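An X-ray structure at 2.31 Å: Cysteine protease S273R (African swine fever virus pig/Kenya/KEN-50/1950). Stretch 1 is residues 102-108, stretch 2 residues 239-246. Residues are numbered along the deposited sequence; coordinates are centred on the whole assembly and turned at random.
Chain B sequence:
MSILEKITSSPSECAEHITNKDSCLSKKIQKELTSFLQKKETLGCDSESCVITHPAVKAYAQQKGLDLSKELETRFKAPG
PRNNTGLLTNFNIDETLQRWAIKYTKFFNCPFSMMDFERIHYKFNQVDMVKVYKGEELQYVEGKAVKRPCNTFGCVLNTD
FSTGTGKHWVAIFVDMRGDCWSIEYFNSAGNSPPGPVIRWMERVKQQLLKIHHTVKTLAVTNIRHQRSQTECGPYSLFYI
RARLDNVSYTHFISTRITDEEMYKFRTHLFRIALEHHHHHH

Stretch 1 (102-108) IKYTKFF
Stretch 2 (239-246) YIRARLDN

A very short hydrogen bond, 2.4 Å from Y104 OH as donor to D245 OD1, ties the end of one helix to the end of another, joining residues 141 positions apart in one chain. Stretch 1 finishes a helix at K103; Y104 is the first residue to leave helical values (phi/psi -92/95) and opens a type I beta turn to F107, with T105 at -78/-6 and K106 at -109/24. The turn is closed by F107 N to Y104 O at 3.2 Å, after which F107 (-110/129) and F108 (-102/116) run as a strand. Stretch 2 is helical from Y239 to L244, with phi near -65 and psi near -40; its i+4 to i backbone hydrogen bonds include L244 N to I240 O at 2.9 Å and D245 N to R241 O at 3.0 Å. D245 then leaves the helix at -85/18, and N246 follows at 68/35, a left-handed conformation. In register, Y104 lies nearest L244, their CA atoms 7.8 Å apart, and both side chains start toward the opposing stretch.

Y104 (chi1 m, -59°; chi2 -83°) lays one ring face on L244, whose CB stands 4.2 Å from the ring centroid and 10° off the normal; Y104 CD2 to L244 CD1 is 3.9 Å. The hydroxyl, at the ring edge, lies among the polar atoms of D245 and R241. There D245 (chi1 m, -72°) and R241 (chi1 t, chi2 p, chi3 t, chi4 -96°) both set off sideways, but their ends come nearer. Y104 OH lies 2.9 Å from R241 NE, and one face of the guanidinium is turned to Y104 CE2. One helical turn separates R241 from D245, which lets R241 NE reach D245 OD2 at 3.3 Å in a salt bridge with a weak hydrogen bond. K103, extended through chi3 (t, t, t) before chi4 turns to p, adds a peripheral contact, its CE 3.8 Å from R241 NH2.

At the end of the turn, F107 (chi1 t, 168°; chi2 67°) also points toward the helix and is buried. L244 (chi1 m, -78°; chi2 t, 175°) serves both aromatic rings: its CD1 sits 4.1 Å from the F107 ring centroid, 9° off the normal, and its CD2 comes to 3.6 Å from F107 CD1. One turn earlier, I240 (m, t) brings CG2 to 4.1 Å from F107 CZ, extending the apolar patch along the helix. The contact is compact, burying 315 Å² summed over both stretches, with T105 and F108 out of reach.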

# COMPACT_ATOMS: atom_id res chain seq x y z
N ILE B 102 -4.89 4.68 -8.52
CA ILE B 102 -4.06 3.72 -9.24
C ILE B 102 -2.83 3.37 -8.41
O ILE B 102 -2.49 2.19 -8.23
CB ILE B 102 -3.66 4.28 -10.62
CG1 ILE B 102 -4.89 4.82 -11.35
CG2 ILE B 102 -2.97 3.21 -11.45
CD1 ILE B 102 -4.55 5.55 -12.64
N LYS B 103 -2.14 4.39 -7.90
CA LYS B 103 -0.90 4.18 -7.16
C LYS B 103 -1.17 3.65 -5.76
O LYS B 103 -0.52 2.69 -5.31
CB LYS B 103 -0.10 5.48 -7.12
CG LYS B 103 1.02 5.52 -6.10
CD LYS B 103 1.76 6.85 -6.18
CE LYS B 103 2.64 7.07 -4.96
NZ LYS B 103 3.64 5.98 -4.78
N TYR B 104 -2.11 4.26 -5.05
CA TYR B 104 -2.51 3.81 -3.72
C TYR B 104 -3.68 2.85 -3.89
O TYR B 104 -4.84 3.27 -3.98
CB TYR B 104 -2.86 5.00 -2.83
CG TYR B 104 -1.72 5.99 -2.67
CD1 TYR B 104 -0.73 5.77 -1.72
CD2 TYR B 104 -1.64 7.13 -3.46
CE1 TYR B 104 0.31 6.66 -1.57
CE2 TYR B 104 -0.60 8.02 -3.31
CZ TYR B 104 0.37 7.79 -2.36
OH TYR B 104 1.41 8.68 -2.21
N THR B 105 -3.38 1.55 -3.92
CA THR B 105 -4.37 0.54 -4.27
C THR B 105 -5.32 0.20 -3.13
O THR B 105 -6.26 -0.57 -3.34
CB THR B 105 -3.67 -0.74 -4.73
OG1 THR B 105 -2.84 -1.25 -3.68
CG2 THR B 105 -2.80 -0.45 -5.95
N LYS B 106 -5.11 0.74 -1.93
CA LYS B 106 -6.05 0.60 -0.82
C LYS B 106 -6.76 1.91 -0.51
O LYS B 106 -7.23 2.11 0.61
CB LYS B 106 -5.34 0.07 0.42
CG LYS B 106 -4.82 -1.35 0.28
CD LYS B 106 -4.43 -1.94 1.64
CE LYS B 106 -3.91 -3.36 1.50
NZ LYS B 106 -2.62 -3.42 0.76
N PHE B 107 -6.85 2.81 -1.49
CA PHE B 107 -7.45 4.12 -1.32
C PHE B 107 -8.76 4.19 -2.10
O PHE B 107 -8.80 3.85 -3.29
CB PHE B 107 -6.49 5.22 -1.80
CG PHE B 107 -7.12 6.57 -1.92
CD1 PHE B 107 -7.56 7.25 -0.80
CD2 PHE B 107 -7.27 7.17 -3.16
CE1 PHE B 107 -8.14 8.50 -0.91
CE2 PHE B 107 -7.85 8.42 -3.28
CZ PHE B 107 -8.28 9.09 -2.15
N PHE B 108 -9.82 4.62 -1.43
CA PHE B 108 -11.14 4.74 -2.03
C PHE B 108 -11.40 6.20 -2.36
O PHE B 108 -11.47 7.04 -1.46
CB PHE B 108 -12.22 4.19 -1.10
CG PHE B 108 -13.57 4.06 -1.75
CD1 PHE B 108 -14.43 5.15 -1.83
CD2 PHE B 108 -14.00 2.84 -2.27
CE1 PHE B 108 -15.67 5.03 -2.42
CE2 PHE B 108 -15.24 2.72 -2.86
CZ PHE B 108 -16.08 3.82 -2.94
N TYR B 239 -3.90 17.74 1.68
CA TYR B 239 -4.20 17.05 2.93
C TYR B 239 -4.40 15.56 2.68
O TYR B 239 -3.85 14.72 3.40
CB TYR B 239 -5.43 17.66 3.59
CG TYR B 239 -5.79 17.04 4.92
CD1 TYR B 239 -5.16 17.44 6.09
CD2 TYR B 239 -6.77 16.06 5.01
CE1 TYR B 239 -5.48 16.88 7.31
CE2 TYR B 239 -7.11 15.49 6.23
CZ TYR B 239 -6.46 15.90 7.37
OH TYR B 239 -6.78 15.34 8.59
N ILE B 240 -5.18 15.22 1.66
CA ILE B 240 -5.42 13.81 1.34
C ILE B 240 -4.12 13.12 0.95
O ILE B 240 -3.83 12.00 1.39
CB ILE B 240 -6.48 13.69 0.23
CG1 ILE B 240 -7.84 14.20 0.72
CG2 ILE B 240 -6.58 12.24 -0.25
CD1 ILE B 240 -8.94 14.12 -0.31
N ARG B 241 -3.30 13.79 0.13
CA ARG B 241 -2.05 13.18 -0.32
C ARG B 241 -1.07 13.01 0.84
O ARG B 241 -0.39 11.99 0.94
CB ARG B 241 -1.43 14.01 -1.43
CG ARG B 241 -0.13 13.44 -1.98
CD ARG B 241 -0.32 12.00 -2.44
NE ARG B 241 0.91 11.41 -2.95
CZ ARG B 241 1.25 11.37 -4.23
NH1 ARG B 241 0.45 11.89 -5.15
NH2 ARG B 241 2.40 10.81 -4.59
N ALA B 242 -0.99 14.01 1.73
CA ALA B 242 -0.10 13.90 2.87
C ALA B 242 -0.53 12.78 3.81
O ALA B 242 0.31 12.04 4.33
CB ALA B 242 -0.03 15.23 3.62
N ARG B 243 -1.84 12.65 4.05
CA ARG B 243 -2.33 11.55 4.89
C ARG B 243 -2.08 10.20 4.23
O ARG B 243 -1.81 9.21 4.91
CB ARG B 243 -3.81 11.74 5.20
CG ARG B 243 -4.16 13.02 5.93
CD ARG B 243 -3.74 12.98 7.39
NE ARG B 243 -4.50 12.00 8.16
CZ ARG B 243 -4.02 10.83 8.56
NH1 ARG B 243 -2.77 10.49 8.29
NH2 ARG B 243 -4.79 10.00 9.26
N LEU B 244 -2.18 10.15 2.90
CA LEU B 244 -1.89 8.92 2.18
C LEU B 244 -0.42 8.53 2.33
O LEU B 244 -0.10 7.34 2.46
CB LEU B 244 -2.26 9.06 0.70
CG LEU B 244 -3.74 8.96 0.34
CD1 LEU B 244 -3.95 9.25 -1.14
CD2 LEU B 244 -4.28 7.58 0.70
N ASP B 245 0.48 9.51 2.31
CA ASP B 245 1.89 9.28 2.57
C ASP B 245 2.23 9.29 4.05
O ASP B 245 3.40 9.45 4.41
CB ASP B 245 2.74 10.32 1.83
CG ASP B 245 2.76 10.09 0.33
OD1 ASP B 245 2.52 8.94 -0.09
OD2 ASP B 245 3.01 11.06 -0.41
N ASN B 246 1.22 9.13 4.91
CA ASN B 246 1.40 8.90 6.34
C ASN B 246 1.96 10.13 7.06
O ASN B 246 2.74 9.99 8.01
CB ASN B 246 2.28 7.68 6.61
CG ASN B 246 1.53 6.37 6.42
OD1 ASN B 246 0.84 5.91 7.33
ND2 ASN B 246 1.67 5.77 5.24